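Local structure of metalloregulator ScaR (Streptococcus gordonii, 3HRS) at residues Y72-L77 and V104-V109; R76-F81 and E110-L115. The protein is a homodimeric, manganese-activated transcriptional repressor of the DtxR/MntR family that probably binds DNA in its metal-loaded form. One frame throughout, in Å; residues are numbered along the deposited sequence.

Contact 1: residues Y72-L77 and V104-V109; sequences YRKHRL and VSDHFV. With SO4 (sulfate ion), chain C.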
ATOM      1  N   TYR A  72      13.325   6.575  -6.045  1.00 61.27           N
ATOM      2  CA  TYR A  72      13.451   7.512  -4.975  1.00 58.23           C
ATOM      3  C   TYR A  72      12.107   8.205  -4.741  1.00 60.23           C
ATOM      4  O   TYR A  72      11.720   8.426  -3.571  1.00 64.60           O
ATOM      5  CB  TYR A  72      14.597   8.473  -5.257  1.00 55.83           C
ATOM      6  CG  TYR A  72      15.938   7.983  -4.743  1.00 58.28           C
ATOM      7  CD1 TYR A  72      16.313   8.190  -3.429  1.00 63.10           C
ATOM      8  CD2 TYR A  72      16.834   7.349  -5.571  1.00 67.32           C
ATOM      9  CE1 TYR A  72      17.535   7.764  -2.956  1.00 71.62           C
ATOM     10  CE2 TYR A  72      18.063   6.916  -5.103  1.00 73.48           C
ATOM     11  CZ  TYR A  72      18.411   7.124  -3.796  1.00 76.79           C
ATOM     12  OH  TYR A  72      19.637   6.691  -3.322  1.00 79.34           O
ATOM     13  N   ARG A  73      11.377   8.511  -5.824  1.00 43.50           N
ATOM     14  CA  ARG A  73      10.003   9.030  -5.681  1.00 39.91           C
ATOM     15  C   ARG A  73       9.167   8.096  -4.834  1.00 50.29           C
ATOM     16  O   ARG A  73       8.610   8.507  -3.799  1.00 62.66           O
ATOM     17  CB  ARG A  73       9.301   9.256  -7.008  1.00 51.77           C
ATOM     18  CG  ARG A  73       9.295  10.693  -7.437  1.00 58.94           C
ATOM     19  CD  ARG A  73       8.696  10.851  -8.831  1.00 57.20           C
ATOM     20  NE  ARG A  73       7.236  10.846  -8.841  1.00 51.52           N
ATOM     21  CZ  ARG A  73       6.478  11.866  -8.444  1.00 64.32           C
ATOM     22  NH1 ARG A  73       7.017  12.984  -7.958  1.00 63.01           N
ATOM     23  NH2 ARG A  73       5.163  11.766  -8.511  1.00 75.92           N
ATOM     24  N   LYS A  74       9.106   6.838  -5.263  1.00 43.75           N
ATOM     25  CA  LYS A  74       8.264   5.837  -4.617  1.00 44.67           C
ATOM     26  C   LYS A  74       8.601   5.769  -3.138  1.00 50.82           C
ATOM     27  O   LYS A  74       7.737   5.975  -2.268  1.00 52.96           O
ATOM     28  CB  LYS A  74       8.468   4.482  -5.281  1.00 53.98           C
ATOM     29  CG  LYS A  74       7.311   3.528  -5.115  1.00 53.68           C
ATOM     30  CD  LYS A  74       7.749   2.073  -5.248  1.00 56.18           C
ATOM     31  CE  LYS A  74       7.625   1.557  -6.689  1.00 71.53           C
ATOM     32  NZ  LYS A  74       8.887   1.573  -7.446  1.00 69.87           N
ATOM     33  N   HIS A  75       9.883   5.540  -2.867  1.00 52.39           N
ATOM     34  CA  HIS A  75      10.410   5.395  -1.521  1.00 51.00           C
ATOM     35  C   HIS A  75      10.237   6.622  -0.611  1.00 57.51           C
ATOM     36  O   HIS A  75       9.836   6.488   0.547  1.00 48.79           O
ATOM     37  CB  HIS A  75      11.875   5.090  -1.626  1.00 52.86           C
ATOM     38  CG  HIS A  75      12.572   5.080  -0.313  1.00 61.25           C
ATOM     39  ND1 HIS A  75      12.449   4.039   0.577  1.00 58.66           N
ATOM     40  CD2 HIS A  75      13.412   5.977   0.258  1.00 58.83           C
ATOM     41  CE1 HIS A  75      13.196   4.286   1.635  1.00 61.47           C
ATOM     42  NE2 HIS A  75      13.787   5.456   1.470  1.00 60.59           N
ATOM     43  N   ARG A  76      10.552   7.812  -1.128  1.00 52.19           N
ATOM     44  CA  ARG A  76      10.352   9.014  -0.337  1.00 48.20           C
ATOM     45  C   ARG A  76       8.876   9.445  -0.210  1.00 53.41           C
ATOM     46  O   ARG A  76       8.479   9.957   0.818  1.00 52.32           O
ATOM     47  CB  ARG A  76      11.255  10.168  -0.799  1.00 38.66           C
ATOM     48  CG  ARG A  76      12.707   9.891  -0.474  1.00 48.92           C
ATOM     49  CD  ARG A  76      13.728  10.662  -1.324  1.00 57.58           C
ATOM     50  NE  ARG A  76      15.075  10.221  -0.961  1.00 66.56           N
ATOM     51  CZ  ARG A  76      16.206  10.786  -1.380  1.00 66.60           C
ATOM     52  NH1 ARG A  76      16.183  11.843  -2.186  1.00 65.51           N
ATOM     53  NH2 ARG A  76      17.369  10.289  -0.980  1.00 59.13           N
ATOM     54  N   LEU A  77       8.047   9.260  -1.228  1.00 53.97           N
ATOM     55  CA  LEU A  77       6.651   9.621  -1.013  1.00 51.67           C
ATOM     56  C   LEU A  77       5.959   8.648  -0.023  1.00 57.67           C
ATOM     57  O   LEU A  77       5.204   9.073   0.832  1.00 57.86           O
ATOM     58  CB  LEU A  77       5.884   9.760  -2.317  1.00 46.54           C
ATOM     59  CG  LEU A  77       6.243  10.915  -3.253  1.00 49.47           C
ATOM     60  CD1 LEU A  77       5.714  10.670  -4.684  1.00 49.57           C
ATOM     61  CD2 LEU A  77       5.671  12.159  -2.729  1.00 50.48           C
ATOM     62  N   VAL A 104       3.282  -1.429  -4.315  1.00 74.67           N
ATOM     63  CA  VAL A 104       2.414  -0.416  -4.891  1.00 68.23           C
ATOM     64  C   VAL A 104       2.863  -0.092  -6.298  1.00 70.17           C
ATOM     65  O   VAL A 104       4.064  -0.145  -6.619  1.00 71.44           O
ATOM     66  CB  VAL A 104       2.355   0.872  -4.065  1.00 62.92           C
ATOM     67  CG1 VAL A 104       1.748   0.595  -2.713  1.00 56.38           C
ATOM     68  CG2 VAL A 104       3.737   1.475  -3.941  1.00 60.12           C
ATOM     69  N   SER A 105       1.869   0.230  -7.124  1.00 69.61           N
ATOM     70  CA  SER A 105       2.057   0.592  -8.519  1.00 66.52           C
ATOM     71  C   SER A 105       2.506   2.035  -8.689  1.00 71.31           C
ATOM     72  O   SER A 105       2.319   2.867  -7.800  1.00 75.63           O
ATOM     73  CB  SER A 105       0.737   0.433  -9.252  1.00 64.01           C
ATOM     74  OG  SER A 105      -0.133   1.517  -8.980  1.00 68.45           O
ATOM     75  N   ASP A 106       3.076   2.344  -9.846  1.00 69.74           N
ATOM     76  CA  ASP A 106       3.389   3.733 -10.150  1.00 82.62           C
ATOM     77  C   ASP A 106       2.170   4.675 -10.145  1.00 86.80           C
ATOM     78  O   ASP A 106       2.295   5.860  -9.852  1.00 94.61           O
ATOM     79  CB  ASP A 106       4.190   3.828 -11.435  1.00 85.90           C
ATOM     80  CG  ASP A 106       5.594   3.273 -11.266  1.00101.14           C
ATOM     81  OD1 ASP A 106       5.950   2.928 -10.109  1.00104.69           O
ATOM     82  OD2 ASP A 106       6.335   3.185 -12.274  1.00105.36           O
ATOM     83  N   HIS A 107       0.991   4.150 -10.429  1.00 75.31           N
ATOM     84  CA  HIS A 107      -0.205   4.980 -10.401  1.00 69.98           C
ATOM     85  C   HIS A 107      -0.584   5.319  -8.946  1.00 70.13           C
ATOM     86  O   HIS A 107      -1.107   6.408  -8.657  1.00 63.02           O
ATOM     87  CB  HIS A 107      -1.353   4.276 -11.139  1.00 57.15           C
ATOM     88  CG  HIS A 107      -2.681   4.965 -11.022  1.00 68.22           C
ATOM     89  ND1 HIS A 107      -3.728   4.442 -10.283  1.00 68.79           N
ATOM     90  CD2 HIS A 107      -3.151   6.108 -11.579  1.00 74.62           C
ATOM     91  CE1 HIS A 107      -4.775   5.245 -10.374  1.00 71.01           C
ATOM     92  NE2 HIS A 107      -4.454   6.262 -11.157  1.00 77.00           N
ATOM     93  N   PHE A 108      -0.338   4.380  -8.039  1.00 69.09           N
ATOM     94  CA  PHE A 108      -0.529   4.645  -6.623  1.00 71.79           C
ATOM     95  C   PHE A 108       0.402   5.802  -6.262  1.00 69.80           C
ATOM     96  O   PHE A 108      -0.001   6.784  -5.665  1.00 63.80           O
ATOM     97  CB  PHE A 108      -0.189   3.400  -5.787  1.00 66.06           C
ATOM     98  CG  PHE A 108      -0.413   3.579  -4.309  1.00 63.98           C
ATOM     99  CD1 PHE A 108      -1.646   3.248  -3.728  1.00 57.43           C
ATOM    100  CD2 PHE A 108       0.598   4.086  -3.492  1.00 68.71           C
ATOM    101  CE1 PHE A 108      -1.867   3.410  -2.353  1.00 57.08           C
ATOM    102  CE2 PHE A 108       0.391   4.262  -2.108  1.00 61.83           C
ATOM    103  CZ  PHE A 108      -0.838   3.921  -1.540  1.00 55.74           C
ATOM    104  N   VAL A 109       1.654   5.690  -6.665  1.00 68.13           N
ATOM    105  CA  VAL A 109       2.625   6.683  -6.285  1.00 61.01           C
ATOM    106  C   VAL A 109       2.248   8.040  -6.850  1.00 60.88           C
ATOM    107  O   VAL A 109       2.366   9.048  -6.174  1.00 64.54           O
ATOM    108  CB  VAL A 109       4.044   6.248  -6.670  1.00 59.08           C
ATOM    109  CG1 VAL A 109       5.052   7.302  -6.313  1.00 35.44           C
ATOM    110  CG2 VAL A 109       4.385   4.967  -5.937  1.00 57.16           C
TER
HETATM  111  S   SO4 C 216      19.273   8.159   1.324  1.00102.22           S
HETATM  112  O1  SO4 C 216      19.419   9.517   1.866  1.00100.60           O
HETATM  113  O2  SO4 C 216      20.038   8.089   0.083  1.00107.41           O
HETATM  114  O3  SO4 C 216      19.797   7.150   2.256  1.00 93.67           O
HETATM  115  O4  SO4 C 216      17.851   7.893   1.049  1.00 97.36           O
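One face of the R76 guanidinium lies over the edge of an aromatic ring, Y72 CD1 standing 3.2 Å above its plane; at the group's own edge lies a sulfate ion, probably from the crystallisation liquor. These flat groups flank a helix-helix contact in the metal-binding and dimerisation domain of a DtxR/MntR-family regulator, where helix 62-84 meets the start of helix 106-115. R76, extended from CG to NE, carries NH2 to sulfate O4 in a nearly straight hydrogen bond (3.2 Å, 168°); the sulfate is also hydrogen-bonded to H158 ND1 and D159 N, and R76 NH1 to T127 O, with a salt bridge to E137. Sulfate O2 sits at the edge of the Y72 ring. The R73 guanidinium has CD1 of L77 over its centre, and one face of the F108 ring carries V104 CG1, offset toward the rim.

V109 is the wedge. With CG1 anti to the backbone N, its two methyls part: CG1 reaches L77 CD1, and CG2 meets the aliphatic stem of K74, which crosses it at about a right angle. K74 bends at chi3 and chi4, so that CE passes beside V104 O and NZ stops 4.2 Å from D106 OD1, beyond salt-bridge range.

R73 spends its charge across the contact, in a salt bridge from NH2 to E110 OE2, further along helix 106-115. At the N-cap of that helix S105 OG, also hydrogen-bonded to E96 OE1 of the second subunit, accepts from F108 N at 3.0 Å.

Contact 2: residues R76-F81 and E110-L115; sequences RLIEVF and ERLDQL. With SO4 (sulfate ion), chain C.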
ATOM      1  N   ARG A  76      10.552   7.812  -1.128  1.00 52.19           N
ATOM      2  CA  ARG A  76      10.352   9.014  -0.337  1.00 48.20           C
ATOM      3  C   ARG A  76       8.876   9.445  -0.210  1.00 53.41           C
ATOM      4  O   ARG A  76       8.479   9.957   0.818  1.00 52.32           O
ATOM      5  CB  ARG A  76      11.255  10.168  -0.799  1.00 38.66           C
ATOM      6  CG  ARG A  76      12.707   9.891  -0.474  1.00 48.92           C
ATOM      7  CD  ARG A  76      13.728  10.662  -1.324  1.00 57.58           C
ATOM      8  NE  ARG A  76      15.075  10.221  -0.961  1.00 66.56           N
ATOM      9  CZ  ARG A  76      16.206  10.786  -1.380  1.00 66.60           C
ATOM     10  NH1 ARG A  76      16.183  11.843  -2.186  1.00 65.51           N
ATOM     11  NH2 ARG A  76      17.369  10.289  -0.980  1.00 59.13           N
ATOM     12  N   LEU A  77       8.047   9.260  -1.228  1.00 53.97           N
ATOM     13  CA  LEU A  77       6.651   9.621  -1.013  1.00 51.67           C
ATOM     14  C   LEU A  77       5.959   8.648  -0.023  1.00 57.67           C
ATOM     15  O   LEU A  77       5.204   9.073   0.832  1.00 57.86           O
ATOM     16  CB  LEU A  77       5.884   9.760  -2.317  1.00 46.54           C
ATOM     17  CG  LEU A  77       6.243  10.915  -3.253  1.00 49.47           C
ATOM     18  CD1 LEU A  77       5.714  10.670  -4.684  1.00 49.57           C
ATOM     19  CD2 LEU A  77       5.671  12.159  -2.729  1.00 50.48           C
ATOM     20  N   ILE A  78       6.255   7.358  -0.110  1.00 56.14           N
ATOM     21  CA  ILE A  78       5.754   6.415   0.881  1.00 48.86           C
ATOM     22  C   ILE A  78       6.286   6.819   2.260  1.00 60.13           C
ATOM     23  O   ILE A  78       5.576   6.777   3.262  1.00 58.76           O
ATOM     24  CB  ILE A  78       6.168   4.954   0.574  1.00 50.67           C
ATOM     25  CG1 ILE A  78       5.568   4.463  -0.756  1.00 63.48           C
ATOM     26  CG2 ILE A  78       5.687   4.038   1.638  1.00 49.36           C
ATOM     27  CD1 ILE A  78       4.116   4.797  -0.899  1.00 66.81           C
ATOM     28  N   GLU A  79       7.545   7.215   2.322  1.00 69.71           N
ATOM     29  CA  GLU A  79       8.094   7.628   3.604  1.00 65.30           C
ATOM     30  C   GLU A  79       7.238   8.759   4.147  1.00 55.65           C
ATOM     31  O   GLU A  79       6.680   8.625   5.224  1.00 51.90           O
ATOM     32  CB  GLU A  79       9.544   8.066   3.476  1.00 71.97           C
ATOM     33  CG  GLU A  79      10.120   8.636   4.749  1.00 87.00           C
ATOM     34  CD  GLU A  79      10.850   7.599   5.560  1.00 99.95           C
ATOM     35  OE1 GLU A  79      11.237   7.919   6.713  1.00102.75           O
ATOM     36  OE2 GLU A  79      11.043   6.474   5.033  1.00102.96           O
ATOM     37  N   VAL A  80       7.134   9.857   3.387  1.00 50.08           N
ATOM     38  CA  VAL A  80       6.310  11.004   3.755  1.00 42.67           C
ATOM     39  C   VAL A  80       4.885  10.605   4.109  1.00 49.40           C
ATOM     40  O   VAL A  80       4.331  11.122   5.054  1.00 53.26           O
ATOM     41  CB  VAL A  80       6.182  12.021   2.627  1.00 46.69           C
ATOM     42  CG1 VAL A  80       5.038  13.034   2.935  1.00 32.34           C
ATOM     43  CG2 VAL A  80       7.501  12.739   2.413  1.00 51.58           C
ATOM     44  N   PHE A  81       4.275   9.705   3.353  1.00 46.57           N
ATOM     45  CA  PHE A  81       2.910   9.317   3.689  1.00 52.56           C
ATOM     46  C   PHE A  81       2.864   8.612   5.049  1.00 53.58           C
ATOM     47  O   PHE A  81       2.070   8.964   5.888  1.00 51.93           O
ATOM     48  CB  PHE A  81       2.261   8.458   2.585  1.00 43.53           C
ATOM     49  CG  PHE A  81       0.923   7.859   2.971  1.00 44.80           C
ATOM     50  CD1 PHE A  81      -0.227   8.634   2.980  1.00 46.91           C
ATOM     51  CD2 PHE A  81       0.816   6.507   3.298  1.00 44.32           C
ATOM     52  CE1 PHE A  81      -1.472   8.068   3.310  1.00 52.99           C
ATOM     53  CE2 PHE A  81      -0.424   5.929   3.622  1.00 39.07           C
ATOM     54  CZ  PHE A  81      -1.566   6.705   3.630  1.00 43.75           C
ATOM     55  N   GLU A 110       1.734   8.076  -8.064  1.00 70.82           N
ATOM     56  CA  GLU A 110       1.331   9.363  -8.620  1.00 70.49           C
ATOM     57  C   GLU A 110       0.160   9.964  -7.856  1.00 59.90           C
ATOM     58  O   GLU A 110       0.186  11.141  -7.518  1.00 58.32           O
ATOM     59  CB  GLU A 110       1.030   9.275 -10.116  1.00 77.83           C
ATOM     60  CG  GLU A 110       2.038  10.018 -10.977  1.00 96.58           C
ATOM     61  CD  GLU A 110       3.489   9.654 -10.653  1.00109.96           C
ATOM     62  OE1 GLU A 110       3.798   8.460 -10.433  1.00113.06           O
ATOM     63  OE2 GLU A 110       4.331  10.572 -10.632  1.00115.05           O
ATOM     64  N   ARG A 111      -0.859   9.167  -7.565  1.00 53.18           N
ATOM     65  CA  ARG A 111      -1.991   9.706  -6.806  1.00 59.91           C
ATOM     66  C   ARG A 111      -1.531  10.180  -5.408  1.00 61.29           C
ATOM     67  O   ARG A 111      -1.867  11.287  -4.971  1.00 57.80           O
ATOM     68  CB  ARG A 111      -3.111   8.671  -6.705  1.00 57.76           C
ATOM     69  CG  ARG A 111      -3.556   8.096  -8.050  1.00 70.13           C
ATOM     70  CD  ARG A 111      -3.877   9.184  -9.040  1.00 76.10           C
ATOM     71  NE  ARG A 111      -4.826  10.130  -8.479  1.00 83.64           N
ATOM     72  CZ  ARG A 111      -5.423  11.100  -9.166  1.00101.35           C
ATOM     73  NH1 ARG A 111      -5.176  11.254 -10.465  1.00108.50           N
ATOM     74  NH2 ARG A 111      -6.277  11.913  -8.553  1.00105.40           N
ATOM     75  N   LEU A 112      -0.754   9.323  -4.740  1.00 55.27           N
ATOM     76  CA  LEU A 112      -0.144   9.606  -3.462  1.00 50.22           C
ATOM     77  C   LEU A 112       0.493  10.973  -3.467  1.00 54.80           C
ATOM     78  O   LEU A 112       0.329  11.738  -2.534  1.00 54.29           O
ATOM     79  CB  LEU A 112       0.944   8.584  -3.168  1.00 47.64           C
ATOM     80  CG  LEU A 112       1.029   8.054  -1.735  1.00 55.82           C
ATOM     81  CD1 LEU A 112       2.467   8.058  -1.311  1.00 50.81           C
ATOM     82  CD2 LEU A 112       0.140   8.846  -0.736  1.00 47.80           C
ATOM     83  N   ASP A 113       1.243  11.263  -4.521  1.00 61.89           N
ATOM     84  CA  ASP A 113       1.978  12.520  -4.621  1.00 66.39           C
ATOM     85  C   ASP A 113       1.004  13.667  -4.509  1.00 64.23           C
ATOM     86  O   ASP A 113       1.224  14.612  -3.774  1.00 70.90           O
ATOM     87  CB  ASP A 113       2.702  12.595  -5.968  1.00 68.85           C
ATOM     88  CG  ASP A 113       3.723  13.717  -6.035  1.00 66.74           C
ATOM     89  OD1 ASP A 113       4.231  14.166  -4.986  1.00 64.63           O
ATOM     90  OD2 ASP A 113       4.036  14.138  -7.161  1.00 68.54           O
ATOM     91  N   GLN A 114      -0.083  13.563  -5.250  1.00 64.18           N
ATOM     92  CA  GLN A 114      -1.101  14.584  -5.251  1.00 61.31           C
ATOM     93  C   GLN A 114      -1.733  14.702  -3.864  1.00 58.60           C
ATOM     94  O   GLN A 114      -1.970  15.808  -3.364  1.00 58.02           O
ATOM     95  CB  GLN A 114      -2.177  14.247  -6.271  1.00 60.56           C
ATOM     96  CG  GLN A 114      -3.172  15.358  -6.396  1.00 82.39           C
ATOM     97  CD  GLN A 114      -4.150  15.164  -7.530  1.00 95.51           C
ATOM     98  OE1 GLN A 114      -4.434  14.039  -7.941  1.00 95.61           O
ATOM     99  NE2 GLN A 114      -4.674  16.272  -8.047  1.00101.30           N
ATOM    100  N   LEU A 115      -2.025  13.560  -3.252  1.00 47.12           N
ATOM    101  CA  LEU A 115      -2.643  13.550  -1.932  1.00 51.60           C
ATOM    102  C   LEU A 115      -1.777  14.298  -0.915  1.00 55.73           C
ATOM    103  O   LEU A 115      -2.293  15.015  -0.057  1.00 66.22           O
ATOM    104  CB  LEU A 115      -2.820  12.122  -1.456  1.00 50.95           C
ATOM    105  CG  LEU A 115      -3.456  12.084  -0.085  1.00 51.25           C
ATOM    106  CD1 LEU A 115      -4.738  12.867  -0.190  1.00 51.27           C
ATOM    107  CD2 LEU A 115      -3.693  10.630   0.377  1.00 48.26           C
TER
HETATM  108  S   SO4 C 216      19.273   8.159   1.324  1.00102.22           S
HETATM  109  O1  SO4 C 216      19.419   9.517   1.866  1.00100.60           O
HETATM  110  O2  SO4 C 216      20.038   8.089   0.083  1.00107.41           O
HETATM  111  O3  SO4 C 216      19.797   7.150   2.256  1.00 93.67           O
HETATM  112  O4  SO4 C 216      17.851   7.893   1.049  1.00 97.36           O
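L112 is the side chain around which the first shell gathers, its two methyls serving different partners. CD1 lies 3.6 Å from the carbonyl O of L77 and 3.7 Å from CD1 of I78, whose side chain it meets at about a right angle. L112 CD2 lies 3.7 Å from F81 CD1, these two side chains also crossing at about a right angle, and L115 CD2 touches the same ring more loosely through F81 CE1. F81 holds CG anti to the backbone N (chi1 171°), which sends the ring across L112. I78 starts from a CB directed away from the partner helix, yet its CD1 swings back to reach the leucine.

Beside this apolar group, L77 crosses D113 obliquely: L77 CD2 lies 3.3 Å from D113 OD1, and L77 CD1 rests on D113 CB. A carboxylate set against a leucine in a buried place needs a polar partner, and D113 OD2 has one in a salt bridge to R73, one turn before L77. D113 is thereby tied to helix 62-84 by charge as well as by packing.

The short helical segments pass at 45° with their axes 10.0 Å apart. On the same turns of helix 62-84, E79 faces away from this interface and touches H124; both are Zn(2+) ligands in a structure of this protein, though no metal is bound to this chain here. The same F81 ring also reaches the dimer interface, meeting F81 and F108 of the second subunit, while from helix 106-115 L115 packs on F81, and R111 on Y88, of that subunit.

Two successive levels of one helix pair make up the contacts, their centres 7 Å apart. Both contacts advance in the same direction along the chain: 72-77 and 76-81 follow each other on helix 62-84, overlapping at R76 and L77, and 104-109 leads directly into 110-115, from the N-cap into helix 106-115, after the intervening helix 90-101. The levels are stitched together by the salt bridges of R73, which belongs to contact 1, and where F108 packs on I78. Contact 1 lies by the start of helix 106-115, contact 2 further along, and both touch the second subunit, so this helix pair borders the dimer interface.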